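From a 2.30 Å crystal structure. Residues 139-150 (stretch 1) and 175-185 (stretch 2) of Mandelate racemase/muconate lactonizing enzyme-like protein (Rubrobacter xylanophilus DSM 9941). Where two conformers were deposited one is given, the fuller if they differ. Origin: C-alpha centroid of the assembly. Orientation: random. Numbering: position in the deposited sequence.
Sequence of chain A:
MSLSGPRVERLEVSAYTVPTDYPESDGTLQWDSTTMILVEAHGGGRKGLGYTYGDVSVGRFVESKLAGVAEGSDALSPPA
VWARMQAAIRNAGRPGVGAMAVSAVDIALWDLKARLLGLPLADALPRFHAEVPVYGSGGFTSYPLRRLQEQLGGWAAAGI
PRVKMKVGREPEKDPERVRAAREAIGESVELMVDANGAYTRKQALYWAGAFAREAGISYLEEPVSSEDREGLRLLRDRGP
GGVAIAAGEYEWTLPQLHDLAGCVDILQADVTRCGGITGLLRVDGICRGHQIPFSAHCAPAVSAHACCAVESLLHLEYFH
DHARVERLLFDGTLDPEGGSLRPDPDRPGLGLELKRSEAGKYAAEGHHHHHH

Stretch 1 139-150: GFTSYPLRRLQE
Stretch 2, residues 175-185: PERVRAAREAI

The most unusual feature of this contact is a buried arginine that grips a bare backbone carbonyl with both terminal nitrogens of its guanidinium: Arg177 NH1 and NH2 donate hydrogen bonds to Tyr143 O at 2.6 and 2.8 Å. No carboxylate from the other stretch meets this charge, and Arg177 NE, buried by the contact, finds no partner in the model.

The receiving carbonyl is presented by a loop. Phe140 to Tyr143 form a type I turn, closed by Tyr143 N to Phe140 O at 3.1 Å; Tyr143 then extends (phi/psi -64/129), and Pro144 occupies the N-cap position before the helix that starts at Leu145 and continues past Glu150. Phe140 O lies 3.0 Å from Arg177 NH2. Thr141 O lies over one face of the Arg177 guanidinium and Leu148 CD2 over the opposite face, each 3.9 Å from Arg177 NH2. Arginine suits this place because its CA-to-CB bond points sideways to stretch 1, and the long chain (chi1 to chi3 m, t, p; chi4 84°) brings its end nearer, carrying several donors to the loop.

The helix 175-185 runs at 40° to helix 145-150, their N-to-C directions broadly alike and their axes 8.9 Å apart at closest. CA atoms pair Leu145 with Arg177 (6.5 Å) and Gln149 with Ala184 (5.4 Å). Small residues serve this close register: the CA-to-CB bonds of Ala180 and Ala184 both point toward stretch 1, and Ala184 CB lies 3.8 Å from Gln149 CB. With chi1 -101° and chi2 12°, Leu145 CD1 lies 3.7 Å from Arg177 CG, and Leu145 CG 4.3 Å from Ala180 CB, covering the arginine's aliphatic part. The CA-to-CB bond of Leu148 (t, p) points toward stretch 2, and Leu148 CD2 lies 3.7 Å from Arg177 O.

Gln149 (m, t, chi3 -62°) reaches across with its amide, NE2 donating to Ala180 O at 2.9 Å and 160°. That carbonyl also accepts Ala184 N at 3.1 Å within its helix. Glu183 (t, m) brings OE1 to 2.7 Å from Gln149 NE2. Together the stretches bury 508 Å².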

ATOM      1  N   GLY A 139      -4.372 -22.256 -34.422  1.00 39.95           N
ATOM      2  CA  GLY A 139      -5.073 -23.181 -33.510  1.00 39.89           C
ATOM      3  C   GLY A 139      -6.409 -22.606 -33.090  1.00 41.13           C
ATOM      4  O   GLY A 139      -6.825 -22.751 -31.914  1.00 42.07           O
ATOM      5  N   PHE A 140      -7.076 -21.968 -34.053  1.00 39.89           N
ATOM      6  CA  PHE A 140      -8.350 -21.302 -33.817  1.00 39.86           C
ATOM      7  C   PHE A 140      -9.397 -22.270 -33.284  1.00 39.54           C
ATOM      8  O   PHE A 140      -9.337 -23.500 -33.555  1.00 39.37           O
ATOM      9  CB  PHE A 140      -8.818 -20.564 -35.072  1.00 38.37           C
ATOM     10  CG  PHE A 140      -7.771 -19.681 -35.628  1.00 40.56           C
ATOM     11  CD1 PHE A 140      -7.502 -18.447 -35.031  1.00 40.09           C
ATOM     12  CD2 PHE A 140      -6.958 -20.119 -36.679  1.00 39.70           C
ATOM     13  CE1 PHE A 140      -6.445 -17.649 -35.516  1.00 41.17           C
ATOM     14  CE2 PHE A 140      -5.916 -19.333 -37.186  1.00 38.84           C
ATOM     15  CZ  PHE A 140      -5.655 -18.088 -36.613  1.00 38.92           C
ATOM     16  N   THR A 141     -10.327 -21.702 -32.517  1.00 38.39           N
ATOM     17  CA  THR A 141     -11.372 -22.464 -31.874  1.00 39.03           C
ATOM     18  C   THR A 141     -12.371 -23.060 -32.868  1.00 39.91           C
ATOM     19  O   THR A 141     -13.094 -24.028 -32.540  1.00 40.04           O
ATOM     20  CB  THR A 141     -12.076 -21.652 -30.743  1.00 38.30           C
ATOM     21  OG1 THR A 141     -12.301 -20.306 -31.201  1.00 37.67           O
ATOM     22  CG2 THR A 141     -11.205 -21.644 -29.463  1.00 38.15           C
ATOM     23  N   SER A 142     -12.395 -22.514 -34.080  1.00 41.10           N
ATOM     24  CA  SER A 142     -13.218 -23.090 -35.142  1.00 43.25           C
ATOM     25  C   SER A 142     -12.619 -24.363 -35.784  1.00 44.34           C
ATOM     26  O   SER A 142     -13.338 -25.094 -36.465  1.00 45.26           O
ATOM     27  CB  SER A 142     -13.413 -22.065 -36.257  1.00 42.19           C
ATOM     28  OG  SER A 142     -12.138 -21.717 -36.742  1.00 43.88           O
ATOM     29  N   TYR A 143     -11.313 -24.595 -35.640  1.00 45.34           N
ATOM     30  CA  TYR A 143     -10.689 -25.772 -36.262  1.00 45.92           C
ATOM     31  C   TYR A 143     -11.219 -27.095 -35.701  1.00 47.45           C
ATOM     32  O   TYR A 143     -11.198 -27.325 -34.466  1.00 48.83           O
ATOM     33  CB  TYR A 143      -9.187 -25.776 -36.034  1.00 44.90           C
ATOM     34  CG  TYR A 143      -8.402 -24.853 -36.920  1.00 43.66           C
ATOM     35  CD1 TYR A 143      -9.029 -23.992 -37.802  1.00 45.07           C
ATOM     36  CD2 TYR A 143      -7.019 -24.810 -36.838  1.00 43.04           C
ATOM     37  CE1 TYR A 143      -8.278 -23.123 -38.624  1.00 43.58           C
ATOM     38  CE2 TYR A 143      -6.281 -23.970 -37.640  1.00 41.10           C
ATOM     39  CZ  TYR A 143      -6.905 -23.124 -38.519  1.00 42.67           C
ATOM     40  OH  TYR A 143      -6.115 -22.277 -39.301  1.00 45.20           O
ATOM     41  N   PRO A 144     -11.635 -28.011 -36.591  1.00 47.57           N
ATOM     42  CA  PRO A 144     -11.825 -29.359 -36.030  1.00 47.61           C
ATOM     43  C   PRO A 144     -10.468 -29.900 -35.580  1.00 47.62           C
ATOM     44  O   PRO A 144      -9.445 -29.375 -35.993  1.00 46.61           O
ATOM     45  CB  PRO A 144     -12.395 -30.173 -37.221  1.00 47.79           C
ATOM     46  CG  PRO A 144     -12.848 -29.114 -38.258  1.00 47.79           C
ATOM     47  CD  PRO A 144     -11.878 -27.950 -38.042  1.00 47.14           C
ATOM     48  N   LEU A 145     -10.481 -30.943 -34.752  1.00 48.57           N
ATOM     49  CA  LEU A 145      -9.280 -31.534 -34.115  1.00 49.74           C
ATOM     50  C   LEU A 145      -8.104 -31.898 -35.051  1.00 50.47           C
ATOM     51  O   LEU A 145      -6.943 -31.607 -34.747  1.00 50.42           O
ATOM     52  CB  LEU A 145      -9.717 -32.791 -33.390  1.00 49.77           C
ATOM     53  CG  LEU A 145      -9.962 -32.890 -31.897  1.00 52.20           C
ATOM     54  CD1 LEU A 145     -10.022 -31.551 -31.195  1.00 53.85           C
ATOM     55  CD2 LEU A 145     -11.217 -33.701 -31.677  1.00 54.05           C
ATOM     56  N   ARG A 146      -8.425 -32.517 -36.194  1.00 51.01           N
ATOM     57  CA  ARG A 146      -7.450 -32.904 -37.233  1.00 50.86           C
ATOM     58  C   ARG A 146      -6.743 -31.696 -37.795  1.00 49.95           C
ATOM     59  O   ARG A 146      -5.522 -31.713 -37.980  1.00 50.72           O
ATOM     60  CB  ARG A 146      -8.107 -33.714 -38.402  1.00 50.41           C
ATOM     61  N   ARG A 147      -7.502 -30.642 -38.079  1.00 49.07           N
ATOM     62  CA  ARG A 147      -6.917 -29.489 -38.721  1.00 48.14           C
ATOM     63  C   ARG A 147      -6.020 -28.705 -37.707  1.00 47.59           C
ATOM     64  O   ARG A 147      -4.961 -28.143 -38.063  1.00 46.50           O
ATOM     65  CB  ARG A 147      -8.005 -28.642 -39.393  1.00 48.70           C
ATOM     66  CG  ARG A 147      -7.773 -27.162 -39.314  1.00 51.31           C
ATOM     67  CD  ARG A 147      -8.268 -26.339 -40.468  1.00 57.82           C
ATOM     68  NE  ARG A 147      -9.226 -26.966 -41.360  1.00 61.04           N
ATOM     69  CZ  ARG A 147      -9.183 -26.762 -42.669  1.00 62.95           C
ATOM     70  NH1 ARG A 147     -10.056 -27.352 -43.469  1.00 63.67           N
ATOM     71  NH2 ARG A 147      -8.234 -25.969 -43.174  1.00 61.58           N
ATOM     72  N   LEU A 148      -6.440 -28.712 -36.451  1.00 46.30           N
ATOM     73  CA  LEU A 148      -5.628 -28.169 -35.354  1.00 46.37           C
ATOM     74  C   LEU A 148      -4.312 -28.969 -35.229  1.00 45.98           C
ATOM     75  O   LEU A 148      -3.216 -28.402 -35.176  1.00 45.66           O
ATOM     76  CB  LEU A 148      -6.456 -28.214 -34.058  1.00 44.92           C
ATOM     77  CG  LEU A 148      -5.747 -27.981 -32.720  1.00 46.85           C
ATOM     78  CD1 LEU A 148      -5.226 -26.514 -32.618  1.00 42.75           C
ATOM     79  CD2 LEU A 148      -6.663 -28.330 -31.519  1.00 42.29           C
ATOM     80  N   GLN A 149      -4.410 -30.299 -35.215  1.00 46.36           N
ATOM     81  CA  GLN A 149      -3.204 -31.138 -35.151  1.00 45.87           C
ATOM     82  C   GLN A 149      -2.259 -30.939 -36.328  1.00 45.54           C
ATOM     83  O   GLN A 149      -1.055 -30.943 -36.156  1.00 45.08           O
ATOM     84  CB  GLN A 149      -3.597 -32.606 -35.067  1.00 46.67           C
ATOM     85  CG  GLN A 149      -4.285 -32.979 -33.806  1.00 46.78           C
ATOM     86  CD  GLN A 149      -4.414 -34.495 -33.663  1.00 53.37           C
ATOM     87  OE1 GLN A 149      -5.060 -35.133 -34.472  1.00 54.29           O
ATOM     88  NE2 GLN A 149      -3.810 -35.065 -32.605  1.00 53.06           N
ATOM     89  N   GLU A 150      -2.808 -30.742 -37.524  1.00 45.57           N
ATOM     90  CA  GLU A 150      -1.973 -30.613 -38.712  1.00 46.45           C
ATOM     91  C   GLU A 150      -1.261 -29.275 -38.733  1.00 46.66           C
ATOM     92  O   GLU A 150      -0.094 -29.160 -39.173  1.00 46.71           O
ATOM     93  CB  GLU A 150      -2.779 -30.834 -40.006  1.00 46.41           C
ATOM     94  CG  GLU A 150      -3.048 -32.328 -40.275  1.00 51.94           C
ATOM     95  CD  GLU A 150      -4.127 -32.622 -41.356  1.00 60.60           C
ATOM     96  OE1 GLU A 150      -4.055 -33.735 -41.978  1.00 62.79           O
ATOM     97  OE2 GLU A 150      -5.040 -31.772 -41.574  1.00 60.00           O
ATOM     98  N   PRO A 175     -10.222 -29.344 -22.963  1.00 45.70           N
ATOM     99  CA  PRO A 175      -9.333 -30.425 -22.512  1.00 45.88           C
ATOM    100  C   PRO A 175      -8.957 -31.426 -23.597  1.00 45.52           C
ATOM    101  O   PRO A 175      -7.786 -31.704 -23.752  1.00 45.31           O
ATOM    102  CB  PRO A 175     -10.102 -31.078 -21.383  1.00 46.10           C
ATOM    103  CG  PRO A 175     -11.021 -29.971 -20.893  1.00 45.76           C
ATOM    104  CD  PRO A 175     -11.419 -29.242 -22.110  1.00 46.02           C
ATOM    105  N   GLU A 176      -9.892 -31.905 -24.404  1.00 46.25           N
ATOM    106  CA  GLU A 176      -9.434 -32.726 -25.529  1.00 47.08           C
ATOM    107  C   GLU A 176      -8.726 -31.984 -26.640  1.00 46.03           C
ATOM    108  O   GLU A 176      -7.863 -32.568 -27.291  1.00 46.81           O
ATOM    109  CB  GLU A 176     -10.477 -33.712 -26.057  1.00 47.52           C
ATOM    110  CG  GLU A 176     -11.695 -33.118 -26.642  1.00 54.98           C
ATOM    111  CD  GLU A 176     -12.569 -34.190 -27.368  1.00 62.95           C
ATOM    112  OE1 GLU A 176     -13.812 -33.997 -27.412  1.00 65.88           O
ATOM    113  OE2 GLU A 176     -12.015 -35.218 -27.879  1.00 64.42           O
ATOM    114  N   ARG A 177      -9.039 -30.702 -26.855  1.00 44.83           N
ATOM    115  CA  ARG A 177      -8.325 -29.952 -27.875  0.50 44.57           C
ATOM    116  C   ARG A 177      -6.868 -29.766 -27.469  1.00 44.82           C
ATOM    117  O   ARG A 177      -5.983 -29.911 -28.293  1.00 44.72           O
ATOM    118  CB  ARG A 177      -9.021 -28.619 -28.187  0.50 44.82           C
ATOM    119  CG  ARG A 177     -10.441 -28.795 -28.734  0.50 43.00           C
ATOM    120  CD  ARG A 177     -11.112 -27.490 -29.117  0.50 39.58           C
ATOM    121  NE  ARG A 177     -10.397 -26.748 -30.158  0.50 38.75           N
ATOM    122  CZ  ARG A 177     -10.522 -26.958 -31.469  0.50 36.81           C
ATOM    123  NH1 ARG A 177     -11.339 -27.928 -31.912  0.50 35.18           N
ATOM    124  NH2 ARG A 177      -9.825 -26.199 -32.334  0.50 29.73           N
ATOM    125  N   VAL A 178      -6.603 -29.476 -26.190  1.00 45.07           N
ATOM    126  CA  VAL A 178      -5.201 -29.347 -25.748  1.00 46.27           C
ATOM    127  C   VAL A 178      -4.463 -30.696 -25.698  1.00 47.32           C
ATOM    128  O   VAL A 178      -3.290 -30.779 -26.045  1.00 47.49           O
ATOM    129  CB  VAL A 178      -5.007 -28.579 -24.389  1.00 45.97           C
ATOM    130  CG1 VAL A 178      -5.453 -27.120 -24.522  1.00 46.74           C
ATOM    131  CG2 VAL A 178      -5.731 -29.248 -23.240  1.00 45.36           C
ATOM    132  N   ARG A 179      -5.166 -31.751 -25.282  1.00 48.29           N
ATOM    133  CA  ARG A 179      -4.619 -33.115 -25.342  1.00 48.92           C
ATOM    134  C   ARG A 179      -4.256 -33.543 -26.756  1.00 48.68           C
ATOM    135  O   ARG A 179      -3.188 -34.108 -26.958  1.00 49.02           O
ATOM    136  CB  ARG A 179      -5.556 -34.111 -24.658  1.00 48.51           C
ATOM    137  CG  ARG A 179      -5.384 -34.008 -23.123  1.00 51.22           C
ATOM    138  CD  ARG A 179      -6.093 -35.113 -22.379  1.00 57.42           C
ATOM    139  NE  ARG A 179      -7.490 -35.154 -22.790  1.00 60.93           N
ATOM    140  CZ  ARG A 179      -8.506 -34.853 -21.977  1.00 63.01           C
ATOM    141  NH1 ARG A 179      -8.232 -34.502 -20.690  1.00 57.86           N
ATOM    142  NH2 ARG A 179      -9.776 -34.927 -22.452  1.00 58.81           N
ATOM    143  N   ALA A 180      -5.123 -33.223 -27.718  1.00 48.68           N
ATOM    144  CA  ALA A 180      -4.872 -33.455 -29.152  1.00 49.08           C
ATOM    145  C   ALA A 180      -3.685 -32.686 -29.696  1.00 49.74           C
ATOM    146  O   ALA A 180      -2.906 -33.197 -30.523  1.00 51.05           O
ATOM    147  CB  ALA A 180      -6.131 -33.115 -30.002  1.00 48.98           C
ATOM    148  N   ALA A 181      -3.553 -31.443 -29.254  1.00 49.42           N
ATOM    149  CA  ALA A 181      -2.404 -30.619 -29.648  1.00 49.11           C
ATOM    150  C   ALA A 181      -1.098 -31.207 -29.081  1.00 48.14           C
ATOM    151  O   ALA A 181      -0.069 -31.216 -29.744  1.00 48.65           O
ATOM    152  CB  ALA A 181      -2.617 -29.115 -29.191  1.00 47.15           C
ATOM    153  N   ARG A 182      -1.137 -31.670 -27.847  1.00 47.80           N
ATOM    154  CA  ARG A 182       0.060 -32.242 -27.246  1.00 49.35           C
ATOM    155  C   ARG A 182       0.534 -33.512 -27.995  1.00 50.48           C
ATOM    156  O   ARG A 182       1.755 -33.743 -28.175  1.00 50.25           O
ATOM    157  CB  ARG A 182      -0.151 -32.535 -25.756  1.00 48.87           C
ATOM    158  CG  ARG A 182       1.071 -33.234 -25.080  1.00 48.71           C
ATOM    159  CD  ARG A 182       2.353 -32.421 -25.288  1.00 44.08           C
ATOM    160  NE  ARG A 182       2.440 -31.331 -24.354  1.00 44.59           N
ATOM    161  CZ  ARG A 182       3.291 -30.320 -24.483  1.00 44.82           C
ATOM    162  NH1 ARG A 182       4.106 -30.297 -25.530  1.00 42.14           N
ATOM    163  NH2 ARG A 182       3.352 -29.363 -23.554  1.00 37.62           N
ATOM    164  N   GLU A 183      -0.443 -34.298 -28.452  1.00 51.45           N
ATOM    165  CA  GLU A 183      -0.173 -35.546 -29.136  1.00 53.54           C
ATOM    166  C   GLU A 183       0.519 -35.239 -30.456  1.00 53.12           C
ATOM    167  O   GLU A 183       1.526 -35.847 -30.806  1.00 52.06           O
ATOM    168  CB  GLU A 183      -1.463 -36.356 -29.340  1.00 54.65           C
ATOM    169  CG  GLU A 183      -1.240 -37.757 -29.977  1.00 59.99           C
ATOM    170  CD  GLU A 183      -1.108 -37.685 -31.505  1.00 67.71           C
ATOM    171  OE1 GLU A 183      -1.783 -36.816 -32.117  1.00 67.08           O
ATOM    172  OE2 GLU A 183      -0.308 -38.472 -32.089  1.00 70.67           O
ATOM    173  N   ALA A 184      -0.032 -34.268 -31.168  1.00 52.95           N
ATOM    174  CA  ALA A 184       0.558 -33.798 -32.403  1.00 52.53           C
ATOM    175  C   ALA A 184       2.035 -33.290 -32.316  1.00 52.64           C
ATOM    176  O   ALA A 184       2.775 -33.392 -33.279  1.00 53.12           O
ATOM    177  CB  ALA A 184      -0.354 -32.759 -33.036  1.00 51.27           C
ATOM    178  N   ILE A 185       2.464 -32.703 -31.210  1.00 52.49           N
ATOM    179  CA  ILE A 185       3.765 -32.000 -31.232  1.00 51.90           C
ATOM    180  C   ILE A 185       4.852 -32.734 -30.436  1.00 52.39           C
ATOM    181  O   ILE A 185       6.052 -32.526 -30.657  1.00 51.96           O
ATOM    182  CB  ILE A 185       3.628 -30.497 -30.724  1.00 51.74           C
ATOM    183  CG1 ILE A 185       3.187 -30.472 -29.240  1.00 49.16           C
ATOM    184  CG2 ILE A 185       2.653 -29.693 -31.644  1.00 51.08           C
ATOM    185  CD1 ILE A 185       2.890 -29.131 -28.632  1.00 46.14           C
TER